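Local coordinates for protein NegoA.19184.a (Neisseria gonorrhoeae, PDB 5UEB) that is of unknown function, belongs to the DUF4265 family and forms an assembly of two copies in the crystal, at residues D55-E60 with D69-A74. Sequence-based numbering, arbitrary orientation.
Sequences DIVAIE and DHLIKA
Two classic beta bulges interrupt the antiparallel hairpin in which Ile56 and Ala58 pair with 69-74. At the first, Ile72 and Lys73 both face Ile56, whose carbonyl O accepts Ile72 N at 2.8 Å and Lys73 N at 3.0 Å; Ile56 N donates in return to Lys73 O. At the second, Asp69 and His70 face Ala58: Ala58 N donates to His70 O, and Asp69 N to Ala58 O. With CG between the backbone N and the carbonyl carbon (chi1 61°), the His70 ring lies flat over Ala58, whose CB sits 3.6 Å from the ring centroid in a CH-pi contact, displaced toward CE1. His70 ND1 donates in the ring plane to the anti lone pair of Asp69 OD2 (2.7 Å), which fixes the ring's rotation. From the bulge, Ile72 reaches across to the same alanine, its CG1 3.9 Å from Ala58 CB. At the far end Glu60 OE2 and Asp69 OD1 come within 3.0 Å, a like-charge approach presumably offset by Lys10 of the second subunit, which forms salt bridges with both. Strand 65-73 is outermost in this chain's five-stranded sheet, while strand 56-62 is flanked on its other side by strand 39-41, where Val57 packs on Phe39 and Ile41.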
loop_
_atom_site.group_PDB
_atom_site.type_symbol
_atom_site.label_atom_id
_atom_site.label_comp_id
_atom_site.label_asym_id
_atom_site.label_seq_id
_atom_site.Cartn_x
_atom_site.Cartn_y
_atom_site.Cartn_z
ATOM N N ASP B 55 9.099 -3.420 -11.247
ATOM C CA ASP B 55 7.765 -3.694 -10.724
ATOM C C ASP B 55 6.727 -3.479 -11.827
ATOM O O ASP B 55 6.900 -2.637 -12.718
ATOM C CB ASP B 55 7.434 -2.726 -9.579
ATOM C CG ASP B 55 8.096 -3.104 -8.251
ATOM O OD1 ASP B 55 8.793 -4.145 -8.153
ATOM O OD2 ASP B 55 7.904 -2.335 -7.284
ATOM N N ILE B 56 5.636 -4.244 -11.763
ATOM C CA ILE B 56 4.497 -4.079 -12.662
ATOM C C ILE B 56 3.352 -3.487 -11.856
ATOM O O ILE B 56 3.003 -4.007 -10.790
ATOM C CB ILE B 56 4.086 -5.411 -13.316
ATOM C CG1 ILE B 56 5.217 -5.957 -14.186
ATOM C CG2 ILE B 56 2.830 -5.228 -14.173
ATOM C CD1 ILE B 56 4.990 -7.396 -14.660
ATOM N N VAL B 57 2.779 -2.393 -12.348
ATOM C CA VAL B 57 1.776 -1.648 -11.603
ATOM C C VAL B 57 0.559 -1.402 -12.480
ATOM O O VAL B 57 0.650 -1.355 -13.714
ATOM C CB VAL B 57 2.319 -0.312 -11.042
ATOM C CG1 VAL B 57 3.514 -0.553 -10.111
ATOM C CG2 VAL B 57 2.687 0.637 -12.185
ATOM N N ALA B 58 -0.589 -1.268 -11.832
ATOM C CA ALA B 58 -1.826 -0.857 -12.475
ATOM C C ALA B 58 -1.918 0.661 -12.478
ATOM O O ALA B 58 -1.402 1.338 -11.583
ATOM C CB ALA B 58 -3.030 -1.436 -11.738
ATOM N N ILE B 59 -2.597 1.197 -13.493
ATOM C CA ILE B 59 -2.605 2.628 -13.740
ATOM C C ILE B 59 -4.040 3.107 -13.918
ATOM O O ILE B 59 -4.960 2.327 -14.183
ATOM C CB ILE B 59 -1.758 2.988 -14.974
ATOM C CG1 ILE B 59 -2.336 2.308 -16.210
ATOM C CG2 ILE B 59 -0.314 2.530 -14.768
ATOM C CD1 ILE B 59 -1.530 2.572 -17.507
ATOM N N GLU B 60 -4.221 4.421 -13.747
ATOM C CA GLU B 60 -5.487 5.101 -13.990
ATOM C C GLU B 60 -5.216 6.325 -14.844
ATOM O O GLU B 60 -4.211 7.012 -14.649
ATOM C CB GLU B 60 -6.112 5.605 -12.691
ATOM C CG GLU B 60 -6.716 4.547 -11.816
ATOM C CD GLU B 60 -7.590 5.144 -10.719
ATOM O OE1 GLU B 60 -7.415 6.339 -10.399
ATOM O OE2 GLU B 60 -8.454 4.422 -10.186
ATOM N N ASP B 69 -1.788 3.422 -9.724
ATOM C CA ASP B 69 -2.924 3.076 -8.877
ATOM C C ASP B 69 -2.586 2.062 -7.796
ATOM O O ASP B 69 -2.846 2.316 -6.614
ATOM C CB ASP B 69 -4.119 2.576 -9.694
ATOM C CG ASP B 69 -5.377 2.509 -8.851
ATOM O OD1 ASP B 69 -6.013 3.564 -8.654
ATOM O OD2 ASP B 69 -5.700 1.425 -8.343
ATOM N N HIS B 70 -2.042 0.903 -8.170
ATOM C CA HIS B 70 -1.656 -0.102 -7.187
ATOM C C HIS B 70 -0.651 -1.059 -7.811
ATOM O O HIS B 70 -0.511 -1.136 -9.035
ATOM C CB HIS B 70 -2.875 -0.856 -6.621
ATOM C CG HIS B 70 -3.668 -1.614 -7.645
ATOM N ND1 HIS B 70 -4.689 -1.039 -8.373
ATOM C CD2 HIS B 70 -3.617 -2.912 -8.030
ATOM C CE1 HIS B 70 -5.221 -1.946 -9.175
ATOM N NE2 HIS B 70 -4.588 -3.092 -8.987
ATOM N N LEU B 71 0.060 -1.773 -6.944
ATOM C CA LEU B 71 1.044 -2.759 -7.376
ATOM C C LEU B 71 0.339 -4.003 -7.907
ATOM O O LEU B 71 -0.631 -4.485 -7.312
ATOM C CB LEU B 71 1.929 -3.129 -6.177
ATOM C CG LEU B 71 3.049 -4.144 -6.417
ATOM C CD1 LEU B 71 4.105 -3.572 -7.340
ATOM C CD2 LEU B 71 3.666 -4.571 -5.076
ATOM N N ILE B 72 0.815 -4.506 -9.045
ATOM C CA ILE B 72 0.346 -5.773 -9.604
ATOM C C ILE B 72 1.295 -6.914 -9.274
ATOM O O ILE B 72 0.870 -7.966 -8.794
ATOM C CB ILE B 72 0.111 -5.657 -11.127
ATOM C CG1 ILE B 72 -1.121 -4.792 -11.416
ATOM C CG2 ILE B 72 -0.052 -7.049 -11.757
ATOM C CD1 ILE B 72 -2.449 -5.432 -11.041
ATOM N N LYS B 73 2.589 -6.730 -9.537
ATOM C CA LYS B 73 3.571 -7.780 -9.264
ATOM C C LYS B 73 4.897 -7.125 -8.906
ATOM O O LYS B 73 5.496 -6.429 -9.731
ATOM C CB LYS B 73 3.733 -8.702 -10.477
ATOM C CG LYS B 73 4.736 -9.833 -10.263
ATOM C CD LYS B 73 4.828 -10.726 -11.500
ATOM C CE LYS B 73 5.759 -11.906 -11.260
ATOM N NZ LYS B 73 5.962 -12.705 -12.500
ATOM N N ALA B 74 5.356 -7.343 -7.678
ATOM C CA ALA B 74 6.672 -6.852 -7.301
ATOM C C ALA B 74 7.755 -7.633 -8.033
ATOM O O ALA B 74 7.651 -8.850 -8.229
ATOM C CB ALA B 74 6.866 -6.992 -5.787
#